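Local coordinates for Alr4995 protein (Nostoc sp., PDB 6LRF) that hydrolyses arginine as an arginine dihydrolase and acts as an ornithine cyclodeaminase, joining two enzyme activities in one cyanobacterial polypeptide, at residues Pro12-Val17 with Glu254-Ala258; Glu480-Ile484 with Ala627-Leu631; Met535-Leu540 with His554-Val560. All blocks are in the same frame, centred on the assembly; numbering follows the deposited sequence.

Contact 1 (Pro12-Val17 with Glu254-Ala258); sequences PDHYDV and EFLKA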
# COMPACT_ATOMS: atom_id res chain seq x y z
N PRO B 12 15.90 -43.88 34.36
CA PRO B 12 15.28 -43.93 33.03
C PRO B 12 14.99 -45.34 32.51
O PRO B 12 15.09 -45.53 31.29
CB PRO B 12 16.32 -43.25 32.14
CG PRO B 12 17.61 -43.48 32.82
CD PRO B 12 17.31 -43.45 34.29
N ASP B 13 14.64 -46.28 33.38
CA ASP B 13 14.46 -47.68 32.99
C ASP B 13 13.41 -47.87 31.88
O ASP B 13 13.52 -48.78 31.06
CB ASP B 13 14.07 -48.54 34.21
CG ASP B 13 15.25 -48.78 35.17
OD1 ASP B 13 16.29 -48.10 35.05
OD2 ASP B 13 15.12 -49.66 36.05
N HIS B 14 12.40 -47.00 31.86
CA HIS B 14 11.35 -47.08 30.84
C HIS B 14 11.08 -45.71 30.21
O HIS B 14 9.94 -45.38 29.87
CB HIS B 14 10.07 -47.66 31.43
CG HIS B 14 10.29 -48.93 32.19
ND1 HIS B 14 9.90 -49.10 33.50
CD2 HIS B 14 10.88 -50.10 31.82
CE1 HIS B 14 10.23 -50.31 33.91
NE2 HIS B 14 10.83 -50.94 32.91
N TYR B 15 12.13 -44.93 30.07
CA TYR B 15 12.00 -43.62 29.47
C TYR B 15 11.95 -43.76 27.96
O TYR B 15 12.62 -44.62 27.38
CB TYR B 15 13.15 -42.70 29.90
CG TYR B 15 13.19 -41.36 29.18
CD1 TYR B 15 12.27 -40.36 29.46
CD2 TYR B 15 14.17 -41.10 28.23
CE1 TYR B 15 12.32 -39.14 28.81
CE2 TYR B 15 14.23 -39.88 27.57
CZ TYR B 15 13.30 -38.90 27.86
OH TYR B 15 13.36 -37.69 27.21
N ASP B 16 11.15 -42.90 27.35
CA ASP B 16 10.92 -42.90 25.92
C ASP B 16 10.16 -41.61 25.61
O ASP B 16 9.72 -40.91 26.53
CB ASP B 16 10.11 -44.14 25.50
CG ASP B 16 10.09 -44.37 23.99
OD1 ASP B 16 11.11 -44.08 23.31
OD2 ASP B 16 9.06 -44.86 23.48
N VAL B 17 10.02 -41.28 24.33
CA VAL B 17 9.04 -40.28 23.95
C VAL B 17 7.88 -41.03 23.30
O VAL B 17 7.91 -41.35 22.11
CB VAL B 17 9.64 -39.20 23.03
CG1 VAL B 17 8.60 -38.16 22.67
CG2 VAL B 17 10.83 -38.53 23.71
N GLU B 254 19.31 -35.98 25.73
CA GLU B 254 18.29 -37.01 25.52
C GLU B 254 17.00 -36.70 26.27
O GLU B 254 15.93 -37.22 25.94
CB GLU B 254 18.83 -38.38 25.94
CG GLU B 254 18.27 -39.54 25.14
CD GLU B 254 18.58 -39.42 23.65
OE1 GLU B 254 19.60 -38.79 23.28
OE2 GLU B 254 17.78 -39.95 22.84
N PHE B 255 17.09 -35.85 27.29
CA PHE B 255 15.89 -35.51 28.04
C PHE B 255 15.34 -34.19 27.55
O PHE B 255 14.15 -33.91 27.72
CB PHE B 255 16.17 -35.48 29.55
CG PHE B 255 16.47 -36.84 30.11
CD1 PHE B 255 15.45 -37.73 30.39
CD2 PHE B 255 17.79 -37.24 30.32
CE1 PHE B 255 15.72 -39.00 30.90
CE2 PHE B 255 18.07 -38.51 30.82
CZ PHE B 255 17.03 -39.38 31.11
N LEU B 256 16.20 -33.39 26.90
CA LEU B 256 15.72 -32.17 26.24
C LEU B 256 14.73 -32.53 25.14
O LEU B 256 13.94 -31.70 24.73
CB LEU B 256 16.88 -31.36 25.66
CG LEU B 256 17.28 -30.07 26.40
CD1 LEU B 256 18.10 -30.38 27.64
CD2 LEU B 256 18.03 -29.09 25.48
N LYS B 257 14.77 -33.79 24.69
CA LYS B 257 13.83 -34.30 23.68
C LYS B 257 12.40 -34.44 24.20
O LYS B 257 11.45 -34.40 23.41
CB LYS B 257 14.30 -35.66 23.16
CG LYS B 257 15.62 -35.64 22.42
CD LYS B 257 15.94 -37.04 21.90
CE LYS B 257 17.23 -37.06 21.09
NZ LYS B 257 17.40 -38.36 20.39
N ALA B 258 12.25 -34.64 25.51
CA ALA B 258 10.92 -34.71 26.12
C ALA B 258 10.55 -33.38 26.78
O ALA B 258 9.47 -33.25 27.35
CB ALA B 258 10.86 -35.83 27.13

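Contact 2 (Glu480-Ile484 with Ala627-Leu631); sequences ELRKI and AEMIL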
# COMPACT_ATOMS: atom_id res chain seq x y z
N GLU B 480 28.08 8.73 8.24
CA GLU B 480 27.87 10.18 8.33
C GLU B 480 27.69 10.54 9.80
O GLU B 480 28.22 11.52 10.28
CB GLU B 480 26.65 10.62 7.51
CG GLU B 480 26.77 10.47 5.98
CD GLU B 480 25.41 10.46 5.26
OE1 GLU B 480 24.37 10.44 5.96
OE2 GLU B 480 25.38 10.46 4.01
N LEU B 481 26.95 9.70 10.51
CA LEU B 481 26.61 9.94 11.90
C LEU B 481 27.82 9.90 12.84
O LEU B 481 27.94 10.75 13.72
CB LEU B 481 25.57 8.93 12.36
CG LEU B 481 24.72 9.26 13.57
CD1 LEU B 481 24.33 10.71 13.59
CD2 LEU B 481 23.48 8.40 13.48
N ARG B 482 28.71 8.93 12.67
CA ARG B 482 29.93 8.85 13.48
C ARG B 482 30.88 10.01 13.15
O ARG B 482 31.51 10.59 14.05
CB ARG B 482 30.64 7.51 13.26
CG ARG B 482 31.93 7.32 14.06
CD ARG B 482 32.50 5.94 13.73
NE ARG B 482 33.79 5.67 14.37
CZ ARG B 482 34.97 5.95 13.82
NH1 ARG B 482 36.09 5.66 14.47
NH2 ARG B 482 35.04 6.52 12.62
N LYS B 483 30.98 10.34 11.87
CA LYS B 483 31.79 11.45 11.41
C LYS B 483 31.35 12.75 12.07
O LYS B 483 32.18 13.55 12.50
CB LYS B 483 31.73 11.59 9.89
CG LYS B 483 33.06 11.40 9.18
CD LYS B 483 32.88 10.64 7.88
CE LYS B 483 34.20 10.49 7.12
NZ LYS B 483 35.38 10.18 8.00
N ILE B 484 30.04 12.95 12.15
CA ILE B 484 29.52 14.19 12.71
C ILE B 484 29.74 14.23 14.21
O ILE B 484 30.07 15.28 14.75
CB ILE B 484 28.01 14.38 12.37
CG1 ILE B 484 27.83 14.50 10.86
CG2 ILE B 484 27.45 15.61 13.05
CD1 ILE B 484 26.39 14.58 10.41
N ALA B 627 22.26 22.60 13.20
CA ALA B 627 22.12 21.18 12.88
C ALA B 627 22.86 20.79 11.60
O ALA B 627 22.75 21.47 10.59
CB ALA B 627 20.62 20.81 12.75
N GLU B 628 23.60 19.68 11.64
CA GLU B 628 24.28 19.14 10.47
C GLU B 628 23.51 17.96 9.90
O GLU B 628 23.59 17.63 8.71
CB GLU B 628 25.70 18.70 10.82
CG GLU B 628 26.67 19.83 11.14
CD GLU B 628 28.11 19.34 11.37
OE1 GLU B 628 28.50 18.30 10.78
OE2 GLU B 628 28.84 19.98 12.15
N MSE B 629 22.75 17.30 10.76
CA MSE B 629 21.91 16.21 10.32
C MSE B 629 20.63 16.19 11.10
O MSE B 629 20.62 16.47 12.30
CB MSE B 629 22.64 14.88 10.47
CG MSE B 629 21.77 13.68 10.10
SE MSE B 629 22.77 12.00 9.98
CE MSE B 629 23.89 12.46 8.46
N ILE B 630 19.55 15.86 10.41
CA ILE B 630 18.27 15.65 11.05
C ILE B 630 17.83 14.23 10.73
O ILE B 630 17.76 13.85 9.56
CB ILE B 630 17.22 16.67 10.58
CG1 ILE B 630 17.74 18.09 10.83
CG2 ILE B 630 15.88 16.42 11.26
CD1 ILE B 630 16.79 19.15 10.37
N LEU B 631 17.60 13.44 11.77
CA LEU B 631 17.13 12.07 11.66
C LEU B 631 15.62 12.03 11.92
O LEU B 631 15.16 12.29 13.03
CB LEU B 631 17.88 11.20 12.67
CG LEU B 631 17.96 9.70 12.42
CD1 LEU B 631 18.58 9.44 11.06
CD2 LEU B 631 18.80 9.06 13.53

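Contact 3 (Met535-Leu540 with His554-Val560); sequences MMGTSL and HRHHLKV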
# COMPACT_ATOMS: atom_id res chain seq x y z
N MSE B 535 7.70 2.00 32.02
CA MSE B 535 7.13 1.85 33.35
C MSE B 535 6.28 0.59 33.48
O MSE B 535 6.34 -0.10 34.49
CB MSE B 535 6.26 3.05 33.72
CG MSE B 535 6.99 4.32 34.09
SE MSE B 535 5.67 5.69 34.60
CE MSE B 535 4.89 4.75 36.12
N MSE B 536 5.48 0.31 32.45
CA MSE B 536 4.46 -0.73 32.53
C MSE B 536 4.71 -1.92 31.62
O MSE B 536 4.00 -2.91 31.71
CB MSE B 536 3.07 -0.17 32.18
CG MSE B 536 2.74 1.23 32.67
SE MSE B 536 2.27 1.19 34.54
CE MSE B 536 0.63 0.17 34.45
N GLY B 537 5.69 -1.82 30.72
CA GLY B 537 5.90 -2.87 29.72
C GLY B 537 4.80 -2.95 28.67
O GLY B 537 4.62 -3.99 28.02
N THR B 538 4.03 -1.87 28.50
CA THR B 538 2.97 -1.82 27.49
C THR B 538 2.99 -0.52 26.69
O THR B 538 3.62 0.46 27.08
CB THR B 538 1.55 -1.96 28.11
OG1 THR B 538 1.36 -0.97 29.13
CG2 THR B 538 1.33 -3.37 28.69
N SER B 539 2.27 -0.51 25.59
CA SER B 539 2.21 0.67 24.75
C SER B 539 0.87 0.71 24.02
O SER B 539 0.64 -0.11 23.13
CB SER B 539 3.38 0.66 23.76
OG SER B 539 3.37 1.82 22.96
N LEU B 540 0.01 1.66 24.40
CA LEU B 540 -1.37 1.74 23.91
C LEU B 540 -1.49 1.39 22.43
O LEU B 540 -0.89 2.05 21.58
CB LEU B 540 -1.94 3.14 24.13
CG LEU B 540 -3.37 3.36 23.64
CD1 LEU B 540 -4.31 2.34 24.25
CD2 LEU B 540 -3.85 4.77 23.94
N HIS B 554 -6.12 1.33 27.70
CA HIS B 554 -6.28 2.75 27.99
C HIS B 554 -5.91 3.07 29.43
O HIS B 554 -5.32 4.11 29.71
CB HIS B 554 -7.71 3.21 27.66
CG HIS B 554 -7.96 3.43 26.20
ND1 HIS B 554 -7.97 4.68 25.63
CD2 HIS B 554 -8.19 2.56 25.19
CE1 HIS B 554 -8.20 4.58 24.33
NE2 HIS B 554 -8.34 3.29 24.04
N ARG B 555 -6.20 2.15 30.35
CA ARG B 555 -5.89 2.34 31.76
C ARG B 555 -4.39 2.60 32.00
O ARG B 555 -4.03 3.57 32.67
CB ARG B 555 -6.36 1.12 32.58
CG ARG B 555 -7.89 1.06 32.80
CD ARG B 555 -8.32 -0.18 33.58
NE ARG B 555 -7.67 -0.26 34.90
CZ ARG B 555 -8.18 0.27 36.00
NH1 ARG B 555 -9.33 0.93 35.96
NH2 ARG B 555 -7.54 0.15 37.16
N HIS B 556 -3.52 1.76 31.44
CA HIS B 556 -2.08 1.96 31.59
C HIS B 556 -1.65 3.30 31.00
O HIS B 556 -0.79 3.99 31.55
CB HIS B 556 -1.30 0.82 30.92
CG HIS B 556 -1.25 -0.44 31.73
ND1 HIS B 556 -0.42 -1.50 31.42
CD2 HIS B 556 -1.93 -0.82 32.84
CE1 HIS B 556 -0.58 -2.46 32.30
NE2 HIS B 556 -1.49 -2.08 33.18
N HIS B 557 -2.26 3.66 29.87
CA HIS B 557 -1.93 4.91 29.17
C HIS B 557 -2.31 6.16 29.98
O HIS B 557 -1.50 7.07 30.18
CB HIS B 557 -2.63 4.93 27.82
CG HIS B 557 -2.02 5.87 26.83
ND1 HIS B 557 -0.78 5.65 26.26
CD2 HIS B 557 -2.48 7.03 26.31
CE1 HIS B 557 -0.50 6.63 25.43
NE2 HIS B 557 -1.52 7.48 25.44
N LEU B 558 -3.56 6.20 30.42
CA LEU B 558 -4.08 7.28 31.25
C LEU B 558 -3.37 7.34 32.60
O LEU B 558 -3.13 8.44 33.13
CB LEU B 558 -5.59 7.12 31.47
CG LEU B 558 -6.48 7.88 30.49
CD1 LEU B 558 -6.38 9.39 30.77
CD2 LEU B 558 -6.09 7.57 29.05
N LYS B 559 -3.03 6.18 33.17
CA LYS B 559 -2.28 6.14 34.42
C LYS B 559 -0.96 6.86 34.28
O LYS B 559 -0.55 7.62 35.17
CB LYS B 559 -2.01 4.71 34.89
CG LYS B 559 -0.95 4.62 35.97
CD LYS B 559 -0.94 3.26 36.67
CE LYS B 559 -0.11 3.32 37.95
NZ LYS B 559 -0.42 2.18 38.87
N VAL B 560 -0.27 6.62 33.17
CA VAL B 560 1.02 7.25 32.96
C VAL B 560 0.86 8.76 32.85
O VAL B 560 1.64 9.52 33.42
CB VAL B 560 1.72 6.69 31.70
CG1 VAL B 560 2.88 7.60 31.28
CG2 VAL B 560 2.18 5.25 31.94

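Contact 1 (Pro12-Val17 with Glu254-Ala258)
Y15 reaches across from the loop after strand 6-9 to the end of helix 253-256, and its ring and hydroxyl carry most of the contact. Its CB already points toward 254-258, and with CG anti to the backbone N (chi1 172°) the ring is carried on to where F255 lies over one face. F255 CE1 sits over the ring centre, 3.7 Å from Y15 CD2, and farther out Y15 CZ is 3.5 Å from F255 CD1. The two planes meet obliquely at 40°. At the rim, Y15 CE1 passes A258 CB at 4.0 Å. The tip, OH, donates a hydrogen bond of 2.9 Å to E254 O, in the carbonyl plane and on a lone pair, while A258 CB lies beside Y15 OH at 3.1 Å, near the ring plane. Beyond Y15 the packing is lighter: P12 CB meets the edge of F255 at CZ, and V17 CG2 approaches K257 O at 4.2 Å. E254 itself is held by a salt bridge from K257 NZ to E254 OE2 and by R36 of helix 34-49. The contact packs the loop after strand 6-9 on helix 253-256 in the N-terminal region, which matches the dimethylargininase family of the GME clan and probably carries the dihydrolase activity.

Contact 2 (Glu480-Ile484 with Ala627-Leu631)
I484 and L481, on helix 467-486, pack against M629 of strand 629-633, a helix-on-sheet contact of the Rossmann-like C-terminal region, whose parallel sheet places this strand between 491-495 and 651-656. The axes of the short helix and strand segments approach to 10.7 Å, their directions 130° from each other, and the close approaches across the contact are between side chains. The tight part centres on M629, present as selenomethionine. A chi1 of 177° and an extended chi2 carry its selenium out to L481, and a bend at the last torsion turns the methyl CE toward E480. I484 crosses M629 obliquely: CD1 of I484 is 3.8 Å from M629 CB and as near to M629 CE. L481 crosses at about a right angle, its CD1 4.1 Å from the selenium of M629. E480, which also touches K651, belongs to this tight part, its OE1 3.2 Å from M629 CE. V491 of the neighbouring strand touches both L481 and I484, so the helix rests on two strands at once. The partly exposed rim at E628 is looser. There E628 runs past I484 in the opposite direction, and its carboxylate OE1 stays 3.7 Å from I484 CG2, a van der Waals approach without polar pairing. Cutting I484 back to an alanine is likely to open a gap beside M629 CB and leave the E628 side chain freer to turn. Where E480 crosses M629 at about a right angle, the aliphatic base of the glutamate does part of the covering, with E480 CB 3.5 Å from M629 CE.

Contact 3 (Met535-Leu540 with His554-Val560)
L540, T538 and M536 pack on the first two turns of helix 554-567, making a contact between a helix and the chain that follows helix 524-536 in the Rossmann-like C-terminal region. One polar bond and the two methyls of L540, each over a ring, do most to hold it. H556 ND1 donates to T538 OG1 over 2.9 Å, and the hydroxyl lies only 4° out of the imidazole plane. T538 OG1 sits between its backbone N and carbonyl carbon (chi1 55°), which points the oxygen at H556; E532 OE2 is a second partner of the same hydroxyl. M536, a selenomethionine like M535, packs its CG 4.1 Å from V560 CG2; the very close approach of its methyl to H556 is doubtful. L540 spreads its two methyls over different rings. CD2 stands over a face of H557, 3.6 Å from the ring centroid and 16° off its normal, and CD1 does the same at longer range above H554, 4.1 Å from that centroid. L540 CB adds a 3.5 Å approach to H557 ND1. The polar ends of H554 and H557 are engaged elsewhere, H554 ND1 with D405 and H557 ND1 with E532 OE1. Through E532, which also accepts the backbone N of L540, helix 524-536 fixes both the departing chain and the facing helix. V528 and I531 of that helix touch H557 and V560, and E341 and E345 of helix 340-352 border H556; helix 554-567 thus contacts both helix 524-536 and helix 340-352.

How the contacts relate
From the N terminus, contact 1 comes first: it joins the loop after strand 6-9 to helix 253-256 and so closes most of the N-terminal region that probably carries the dihydrolase activity into one long loop. That loop is complete before contact 2 opens at helix 467-486. Contact 2 then spans over 140 residues to reach strand 629-633, and contact 3, joining the chain after helix 524-536 to helix 554-567, falls entirely within that span. Contacts 2 and 3 thus share the Rossmann-like region, with nearest atoms about 19 Å apart. None of the three touches another; contact 1 lies about 57 Å from contact 2 and 44 Å from contact 3, centre to centre.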